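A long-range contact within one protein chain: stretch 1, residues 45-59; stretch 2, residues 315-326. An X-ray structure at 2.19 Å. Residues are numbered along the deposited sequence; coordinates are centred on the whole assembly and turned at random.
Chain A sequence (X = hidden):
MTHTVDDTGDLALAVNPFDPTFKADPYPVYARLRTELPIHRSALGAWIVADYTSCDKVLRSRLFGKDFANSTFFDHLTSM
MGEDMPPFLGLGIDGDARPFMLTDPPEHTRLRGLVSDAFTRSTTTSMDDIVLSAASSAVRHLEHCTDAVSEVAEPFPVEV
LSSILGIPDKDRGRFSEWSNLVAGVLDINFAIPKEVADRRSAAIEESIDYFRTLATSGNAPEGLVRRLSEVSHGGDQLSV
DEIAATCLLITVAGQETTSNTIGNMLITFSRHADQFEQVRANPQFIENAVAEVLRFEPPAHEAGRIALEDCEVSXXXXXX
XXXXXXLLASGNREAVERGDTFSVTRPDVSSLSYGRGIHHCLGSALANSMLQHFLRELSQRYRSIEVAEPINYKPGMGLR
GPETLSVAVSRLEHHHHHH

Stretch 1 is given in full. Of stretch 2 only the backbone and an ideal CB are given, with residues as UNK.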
ATOM      1  N   GLY A  45      -0.657 -11.842  19.023  1.00 84.42           N
ATOM      2  CA  GLY A  45       0.017 -12.975  18.386  1.00 83.68           C
ATOM      3  C   GLY A  45       1.464 -12.719  17.990  1.00 79.28           C
ATOM      4  O   GLY A  45       2.380 -13.369  18.490  1.00 81.41           O
ATOM      5  N   ALA A  46       1.665 -11.756  17.099  1.00 73.32           N
ATOM      6  CA  ALA A  46       2.975 -11.497  16.490  1.00 68.77           C
ATOM      7  C   ALA A  46       3.950 -10.652  17.333  1.00 67.35           C
ATOM      8  O   ALA A  46       3.568 -10.049  18.330  1.00 67.95           O
ATOM      9  CB  ALA A  46       2.766 -10.845  15.141  1.00 64.29           C
ATOM     10  N   TRP A  47       5.211 -10.618  16.905  1.00 64.96           N
ATOM     11  CA  TRP A  47       6.194  -9.662  17.396  1.00 63.23           C
ATOM     12  C   TRP A  47       5.953  -8.317  16.775  1.00 59.80           C
ATOM     13  O   TRP A  47       5.443  -8.233  15.659  1.00 55.87           O
ATOM     14  CB  TRP A  47       7.581 -10.151  17.031  1.00 63.99           C
ATOM     15  CG  TRP A  47       7.937 -11.357  17.856  1.00 69.70           C
ATOM     16  CD1 TRP A  47       7.655 -12.697  17.582  1.00 71.65           C
ATOM     17  CD2 TRP A  47       8.591 -11.364  19.168  1.00 73.08           C
ATOM     18  NE1 TRP A  47       8.094 -13.504  18.589  1.00 76.38           N
ATOM     19  CE2 TRP A  47       8.671 -12.774  19.575  1.00 77.78           C
ATOM     20  CE3 TRP A  47       9.122 -10.385  20.002  1.00 74.08           C
ATOM     21  CZ2 TRP A  47       9.259 -13.165  20.782  1.00 82.57           C
ATOM     22  CZ3 TRP A  47       9.707 -10.786  21.216  1.00 78.80           C
ATOM     23  CH2 TRP A  47       9.781 -12.145  21.591  1.00 82.93           C
ATOM     24  N   ILE A  48       6.316  -7.252  17.491  1.00 59.80           N
ATOM     25  CA  ILE A  48       6.165  -5.874  16.997  1.00 56.34           C
ATOM     26  C   ILE A  48       7.523  -5.207  17.030  1.00 55.90           C
ATOM     27  O   ILE A  48       8.207  -5.270  18.034  1.00 60.05           O
ATOM     28  CB  ILE A  48       5.158  -5.053  17.842  1.00 57.04           C
ATOM     29  CG1 ILE A  48       3.870  -5.845  18.118  1.00 59.72           C
ATOM     30  CG2 ILE A  48       4.813  -3.737  17.165  1.00 54.14           C
ATOM     31  CD1 ILE A  48       3.029  -6.218  16.899  1.00 57.45           C
ATOM     32  N   VAL A  49       7.925  -4.576  15.935  1.00 53.00           N
ATOM     33  CA  VAL A  49       9.276  -4.006  15.827  1.00 53.10           C
ATOM     34  C   VAL A  49       9.204  -2.514  15.470  1.00 51.49           C
ATOM     35  O   VAL A  49       8.536  -2.151  14.490  1.00 48.57           O
ATOM     36  CB  VAL A  49      10.120  -4.759  14.769  1.00 52.65           C
ATOM     37  CG1 VAL A  49      11.449  -4.051  14.532  1.00 54.12           C
ATOM     38  CG2 VAL A  49      10.368  -6.196  15.197  1.00 54.23           C
ATOM     39  N   ALA A  50       9.895  -1.665  16.251  1.00 52.08           N
ATOM     40  CA  ALA A  50       9.647  -0.212  16.208  1.00 50.43           C
ATOM     41  C   ALA A  50      10.809   0.690  15.728  1.00 50.71           C
ATOM     42  O   ALA A  50      10.579   1.814  15.257  1.00 48.75           O
ATOM     43  CB  ALA A  50       9.120   0.265  17.569  1.00 52.66           C
ATOM     44  N   ASP A  51      12.045   0.203  15.855  1.00 52.39           N
ATOM     45  CA  ASP A  51      13.207   1.010  15.539  1.00 53.84           C
ATOM     46  C   ASP A  51      13.651   0.885  14.099  1.00 52.02           C
ATOM     47  O   ASP A  51      13.744  -0.219  13.571  1.00 52.01           O
ATOM     48  CB  ASP A  51      14.383   0.663  16.477  1.00 58.40           C
ATOM     49  CG  ASP A  51      14.781  -0.809  16.399  1.00 59.88           C
ATOM     50  OD1 ASP A  51      15.979  -1.087  16.175  1.00 61.92           O
ATOM     51  OD2 ASP A  51      13.890  -1.680  16.565  1.00 59.23           O
ATOM     52  N   TYR A  52      13.965   2.025  13.485  1.00 51.93           N
ATOM     53  CA  TYR A  52      14.555   2.039  12.144  1.00 52.23           C
ATOM     54  C   TYR A  52      15.501   0.864  11.876  1.00 53.62           C
ATOM     55  O   TYR A  52      15.263   0.078  10.959  1.00 51.96           O
ATOM     56  CB  TYR A  52      15.300   3.353  11.825  1.00 54.04           C
ATOM     57  CG  TYR A  52      15.845   3.392  10.383  1.00 54.16           C
ATOM     58  CD1 TYR A  52      14.966   3.474   9.288  1.00 51.24           C
ATOM     59  CD2 TYR A  52      17.234   3.338  10.115  1.00 57.75           C
ATOM     60  CE1 TYR A  52      15.436   3.496   7.976  1.00 50.73           C
ATOM     61  CE2 TYR A  52      17.716   3.363   8.799  1.00 57.78           C
ATOM     62  CZ  TYR A  52      16.804   3.448   7.737  1.00 54.47           C
ATOM     63  OH  TYR A  52      17.241   3.477   6.441  1.00 54.91           O
ATOM     64  N   THR A  53      16.556   0.725  12.663  1.00 56.75           N
ATOM     65  CA  THR A  53      17.611  -0.213  12.256  1.00 59.98           C
ATOM     66  C   THR A  53      17.126  -1.665  12.163  1.00 59.70           C
ATOM     67  O   THR A  53      17.369  -2.317  11.149  1.00 58.92           O
ATOM     68  CB  THR A  53      18.911  -0.084  13.077  1.00 64.79           C
ATOM     69  OG1 THR A  53      19.231   1.302  13.244  1.00 65.38           O
ATOM     70  CG2 THR A  53      20.069  -0.770  12.348  1.00 67.60           C
ATOM     71  N   SER A  54      16.409  -2.141  13.191  1.00 60.57           N
ATOM     72  CA  SER A  54      15.843  -3.515  13.203  1.00 60.06           C
ATOM     73  C   SER A  54      14.785  -3.703  12.120  1.00 56.55           C
ATOM     74  O   SER A  54      14.717  -4.763  11.485  1.00 55.90           O
ATOM     75  CB  SER A  54      15.249  -3.881  14.578  1.00 61.09           C
ATOM     76  OG  SER A  54      16.138  -3.576  15.657  1.00 65.77           O
ATOM     77  N   CYS A  55      13.948  -2.679  11.925  1.00 54.73           N
ATOM     78  CA  CYS A  55      12.944  -2.693  10.832  1.00 51.89           C
ATOM     79  C   CYS A  55      13.601  -2.995   9.477  1.00 51.92           C
ATOM     80  O   CYS A  55      13.153  -3.910   8.761  1.00 52.34           O
ATOM     81  CB  CYS A  55      12.198  -1.363  10.759  1.00 49.62           C
ATOM     82  SG  CYS A  55      10.825  -1.144  11.924  1.00 52.61           S
ATOM     83  N   ASP A  56      14.653  -2.235   9.138  1.00 52.56           N
ATOM     84  CA  ASP A  56      15.386  -2.407   7.880  1.00 53.84           C
ATOM     85  C   ASP A  56      15.946  -3.798   7.864  1.00 55.62           C
ATOM     86  O   ASP A  56      15.730  -4.560   6.934  1.00 55.39           O
ATOM     87  CB  ASP A  56      16.535  -1.391   7.733  1.00 56.51           C
ATOM     88  CG  ASP A  56      17.494  -1.743   6.590  1.00 58.24           C
ATOM     89  OD1 ASP A  56      17.464  -1.088   5.534  1.00 58.02           O
ATOM     90  OD2 ASP A  56      18.271  -2.695   6.736  1.00 62.41           O
ATOM     91  N   LYS A  57      16.670  -4.111   8.928  1.00 59.19           N
ATOM     92  CA  LYS A  57      17.310  -5.396   9.124  1.00 61.53           C
ATOM     93  C   LYS A  57      16.366  -6.584   8.852  1.00 59.12           C
ATOM     94  O   LYS A  57      16.708  -7.474   8.080  1.00 59.24           O
ATOM     95  CB  LYS A  57      17.920  -5.440  10.535  1.00 65.84           C
ATOM     96  CG  LYS A  57      19.406  -5.067  10.636  1.00 71.64           C
ATOM     97  CD  LYS A  57      19.830  -3.800   9.882  1.00 71.37           C
ATOM     98  CE  LYS A  57      21.269  -3.369  10.216  1.00 77.54           C
ATOM     99  NZ  LYS A  57      22.259  -4.458  10.486  1.00 81.91           N
ATOM    100  N   VAL A  58      15.177  -6.571   9.454  1.00 57.00           N
ATOM    101  CA  VAL A  58      14.187  -7.656   9.270  1.00 56.44           C
ATOM    102  C   VAL A  58      13.544  -7.707   7.863  1.00 53.74           C
ATOM    103  O   VAL A  58      13.342  -8.797   7.297  1.00 53.18           O
ATOM    104  CB  VAL A  58      13.085  -7.618  10.372  1.00 56.13           C
ATOM    105  CG1 VAL A  58      11.981  -8.638  10.102  1.00 54.83           C
ATOM    106  CG2 VAL A  58      13.689  -7.840  11.750  1.00 58.86           C
ATOM    107  N   LEU A  59      13.207  -6.537   7.302  1.00 52.26           N
ATOM    108  CA  LEU A  59      12.682  -6.479   5.914  1.00 48.49           C
ATOM    109  C   LEU A  59      13.698  -7.079   4.920  1.00 50.35           C
ATOM    110  O   LEU A  59      13.312  -7.800   3.994  1.00 49.04           O
ATOM    111  CB  LEU A  59      12.304  -5.053   5.507  1.00 46.45           C
ATOM    112  CG  LEU A  59      11.230  -4.306   6.325  1.00 44.98           C
ATOM    113  CD1 LEU A  59      11.237  -2.819   5.992  1.00 43.76           C
ATOM    114  CD2 LEU A  59       9.842  -4.894   6.146  1.00 42.99           C
ATOM    115  N   UNK A 315      18.627  -8.665  21.105  1.00116.78           N
ATOM    116  CA  UNK A 315      18.269  -9.258  22.398  1.00120.21           C
ATOM    117  C   UNK A 315      16.864  -9.832  22.490  1.00116.58           C
ATOM    118  O   UNK A 315      16.415 -10.218  23.571  1.00119.84           O
ATOM    119  CB  UNK A 315      18.431  -8.202  23.493  1.00120.21           C
ATOM    120  N   UNK A 316      16.163  -9.863  21.356  1.00110.04           N
ATOM    121  CA  UNK A 316      14.858 -10.510  21.254  1.00106.66           C
ATOM    122  C   UNK A 316      15.007 -11.876  20.574  1.00106.20           C
ATOM    123  O   UNK A 316      15.810 -12.049  19.627  1.00104.32           O
ATOM    124  CB  UNK A 316      13.876  -9.627  20.481  1.00106.66           C
ATOM    125  N   UNK A 317      14.222 -12.840  21.070  1.00108.01           N
ATOM    126  CA  UNK A 317      14.413 -14.248  20.723  1.00109.52           C
ATOM    127  C   UNK A 317      13.243 -14.860  19.954  1.00104.78           C
ATOM    128  O   UNK A 317      12.274 -15.347  20.549  1.00106.99           O
ATOM    129  CB  UNK A 317      14.652 -15.058  21.999  1.00109.52           C
ATOM    130  N   UNK A 318      13.367 -14.866  18.628  1.00 99.11           N
ATOM    131  CA  UNK A 318      12.253 -15.218  17.737  1.00 93.79           C
ATOM    132  C   UNK A 318      12.345 -16.650  17.212  1.00 94.27           C
ATOM    133  O   UNK A 318      13.408 -17.118  16.806  1.00 95.25           O
ATOM    134  CB  UNK A 318      12.206 -14.247  16.556  1.00 93.79           C
ATOM    135  N   UNK A 319      11.206 -17.334  17.256  1.00 93.69           N
ATOM    136  CA  UNK A 319      11.127 -18.777  17.083  1.00 96.49           C
ATOM    137  C   UNK A 319      10.576 -19.095  15.697  1.00 91.96           C
ATOM    138  O   UNK A 319       9.591 -18.497  15.282  1.00 87.57           O
ATOM    139  CB  UNK A 319      10.256 -19.409  18.171  1.00 96.49           C
ATOM    140  N   UNK A 320      11.205 -20.044  15.003  1.00 92.91           N
ATOM    141  CA  UNK A 320      10.788 -20.479  13.666  1.00 88.85           C
ATOM    142  C   UNK A 320       9.265 -20.461  13.497  1.00 85.65           C
ATOM    143  O   UNK A 320       8.536 -21.122  14.244  1.00 88.55           O
ATOM    144  CB  UNK A 320      11.320 -21.886  13.387  1.00 88.85           C
ATOM    145  N   UNK A 321       8.777 -19.688  12.526  1.00 78.98           N
ATOM    146  CA  UNK A 321       7.345 -19.631  12.301  1.00 76.56           C
ATOM    147  C   UNK A 321       6.613 -18.547  13.086  1.00 75.51           C
ATOM    148  O   UNK A 321       5.379 -18.439  12.996  1.00 74.61           O
ATOM    149  CB  UNK A 321       6.734 -20.991  12.643  1.00 76.56           C
ATOM    150  N   UNK A 322       7.343 -17.736  13.850  1.00 75.77           N
ATOM    151  CA  UNK A 322       6.720 -16.584  14.499  1.00 74.33           C
ATOM    152  C   UNK A 322       6.461 -15.515  13.442  1.00 68.81           C
ATOM    153  O   UNK A 322       7.273 -15.318  12.523  1.00 66.16           O
ATOM    154  CB  UNK A 322       7.599 -16.039  15.626  1.00 74.33           C
ATOM    155  N   UNK A 323       5.324 -14.839  13.586  1.00 67.27           N
ATOM    156  CA  UNK A 323       4.975 -13.666  12.784  1.00 63.06           C
ATOM    157  C   UNK A 323       5.604 -12.417  13.399  1.00 63.11           C
ATOM    158  O   UNK A 323       5.654 -12.269  14.627  1.00 67.32           O
ATOM    159  CB  UNK A 323       3.457 -13.509  12.682  1.00 63.06           C
ATOM    160  N   UNK A 324       6.107 -11.541  12.542  1.00 59.88           N
ATOM    161  CA  UNK A 324       6.770 -10.314  12.948  1.00 59.90           C
ATOM    162  C   UNK A 324       6.131  -9.176  12.167  1.00 57.17           C
ATOM    163  O   UNK A 324       6.067  -9.197  10.929  1.00 54.86           O
ATOM    164  CB  UNK A 324       8.280 -10.381  12.711  1.00 59.90           C
ATOM    165  N   UNK A 325       5.636  -8.207  12.916  1.00 58.03           N
ATOM    166  CA  UNK A 325       4.979  -7.040  12.405  1.00 55.59           C
ATOM    167  C   UNK A 325       6.013  -5.928  12.369  1.00 54.37           C
ATOM    168  O   UNK A 325       6.492  -5.494  13.418  1.00 58.53           O
ATOM    169  CB  UNK A 325       3.760  -6.663  13.249  1.00 55.59           C
ATOM    170  N   UNK A 326       6.375  -5.454  11.193  1.00 49.41           N
ATOM    171  CA  UNK A 326       7.407  -4.428  11.113  1.00 48.85           C
ATOM    172  C   UNK A 326       6.764  -3.045  11.024  1.00 46.74           C
ATOM    173  O   UNK A 326       6.093  -2.753  10.038  1.00 44.20           O
ATOM    174  CB  UNK A 326       8.321  -4.674   9.911  1.00 48.85           C
TER

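Position 315 lies beyond the reach of stretch 1. Its phi of 61° by itself favours glycine, and the residue is Gly315.

Position 316 points its CB toward the six-membered ring of the Trp47 indole, with the ideal CB 4.4 Å from Trp47 CZ3. Alanine or another modest apolar residue would suit. It is Ala316, whose methyl meets the ring obliquely.

At 317 CA-to-CB points away, and nothing of stretch 1 lies within 5.5 Å of the ideal CB. Many residues would do, polar ones included; the residue is Asn317. Its backbone makes the contact, with O 3.7 Å from Trp47 CZ2.

Position 318 sets its CB sideways, 4.6 Å from Trp47 NE1, beside a broad aromatic surface. An aliphatic chain long enough to lie on the ring fits: isoleucine, leucine, perhaps valine or methionine. Ile318 places CG1 3.6 Å from the centroid of the Trp47 five-membered ring and only 6° off the normal, a CH-pi contact over the face.

Positions 319 to 321 leave stretch 1 to make a type II turn from 319 to 322, closed by a bond from the backbone N of 322 to O of 319. Position 319 is free of the contact, and a polar residue suits it: Thr319. Position 320 is out of reach, and a polar residue suits it too: Lys320. At 321, phi 90° and psi 2° would jam a CB against the preceding carbonyl, so the backbone calls for glycine: Gly321.

Position 322 points toward stretch 1, its ideal CB 3.9 Å from Trp47 CD1, and the indole NH is a donor in need of an acceptor. A short acceptor such as aspartate or asparagine is the natural reading. It is Asp322: Trp47 NE1 donates to Asp322 OD2 at 2.7 Å, near the ring plane, where the N-H points.

From 323 the chain pairs with 47-49 as a parallel strand. Trp47 N donates to O of 323 at 2.8 Å, N of 325 to Trp47 O at 2.7 Å, and Val49 N to O of 325 at 3.0 Å.

At 323 the ideal CB is already 3.7 Å from Ala46 CB, so a small residue is a comfortable choice. Ala323 supplies a methyl against a methyl.

Position 324 shares a sheet face with Trp47 and Val49, and Val58 of the helix approaches it as well. A beta-branched aliphatic suits: valine or isoleucine. Val324 sets CG1 3.9 Å from Val49 CG2 and CG2 4.0 Å from Trp47 CB.

The other face takes 325, with Ile48 CD1 and Ala46 CB nearby. A flexible or branched apolar chain could fill this space. Met325 packs CB 3.6 Å from Ile48 CD1 and carries CE to 3.8 Å from Ala46 CB.

At 326 the CB looks into a pocket of Cys55, Val58 and Leu59, suited to valine or isoleucine. Val326 puts CG1 3.6 Å from Cys55 SG and 3.9 Å from Leu59 CD2, while CG2 lies 3.9 Å from Val58 CG1.

Stretch 2 (315-326) GANITKGDAVMV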
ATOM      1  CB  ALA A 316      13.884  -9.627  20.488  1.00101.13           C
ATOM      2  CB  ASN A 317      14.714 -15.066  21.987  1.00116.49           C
ATOM      3  CG  ASN A 317      16.043 -14.689  22.633  1.00121.50           C
ATOM      4  OD1 ASN A 317      17.085 -14.665  21.968  1.00121.35           O
ATOM      5  ND2 ASN A 317      16.013 -14.410  23.946  1.00125.72           N
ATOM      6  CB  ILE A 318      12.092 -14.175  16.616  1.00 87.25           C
ATOM      7  CG1 ILE A 318      11.484 -12.891  17.189  1.00 86.09           C
ATOM      8  CG2 ILE A 318      11.173 -14.669  15.508  1.00 84.17           C
ATOM      9  CD1 ILE A 318      12.490 -11.799  17.490  1.00 86.46           C
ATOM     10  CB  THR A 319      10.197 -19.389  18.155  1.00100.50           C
ATOM     11  OG1 THR A 319      10.702 -19.089  19.470  1.00104.95           O
ATOM     12  CG2 THR A 319      10.060 -20.893  17.980  1.00103.96           C
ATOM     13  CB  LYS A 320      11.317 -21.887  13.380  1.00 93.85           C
ATOM     14  CG  LYS A 320      11.913 -22.055  11.992  1.00 92.20           C
ATOM     15  CD  LYS A 320      11.617 -23.424  11.397  1.00 94.95           C
ATOM     16  CE  LYS A 320      10.417 -23.315  10.453  1.00 91.18           C
ATOM     17  NZ  LYS A 320      10.173 -24.596   9.726  1.00 93.82           N
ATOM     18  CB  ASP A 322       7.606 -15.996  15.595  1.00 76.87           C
ATOM     19  CG  ASP A 322       7.503 -16.753  16.940  1.00 83.06           C
ATOM     20  OD1 ASP A 322       7.048 -17.925  16.988  1.00 85.45           O
ATOM     21  OD2 ASP A 322       7.914 -16.153  17.959  1.00 85.01           O
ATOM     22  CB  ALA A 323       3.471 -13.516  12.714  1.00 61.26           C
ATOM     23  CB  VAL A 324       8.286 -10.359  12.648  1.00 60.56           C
ATOM     24  CG1 VAL A 324       8.939  -9.002  12.893  1.00 59.69           C
ATOM     25  CG2 VAL A 324       8.962 -11.438  13.477  1.00 64.32           C
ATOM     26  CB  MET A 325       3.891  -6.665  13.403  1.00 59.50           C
ATOM     27  CG  MET A 325       2.564  -6.362  12.781  1.00 61.13           C
ATOM     28  SD  MET A 325       1.901  -7.857  12.038  1.00 67.45           S
ATOM     29  CE  MET A 325       0.691  -8.227  13.312  1.00 68.42           C
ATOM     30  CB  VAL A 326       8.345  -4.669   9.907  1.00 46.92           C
ATOM     31  CG1 VAL A 326       9.295  -3.499   9.728  1.00 46.80           C
ATOM     32  CG2 VAL A 326       9.125  -5.956  10.104  1.00 49.10           C
TER
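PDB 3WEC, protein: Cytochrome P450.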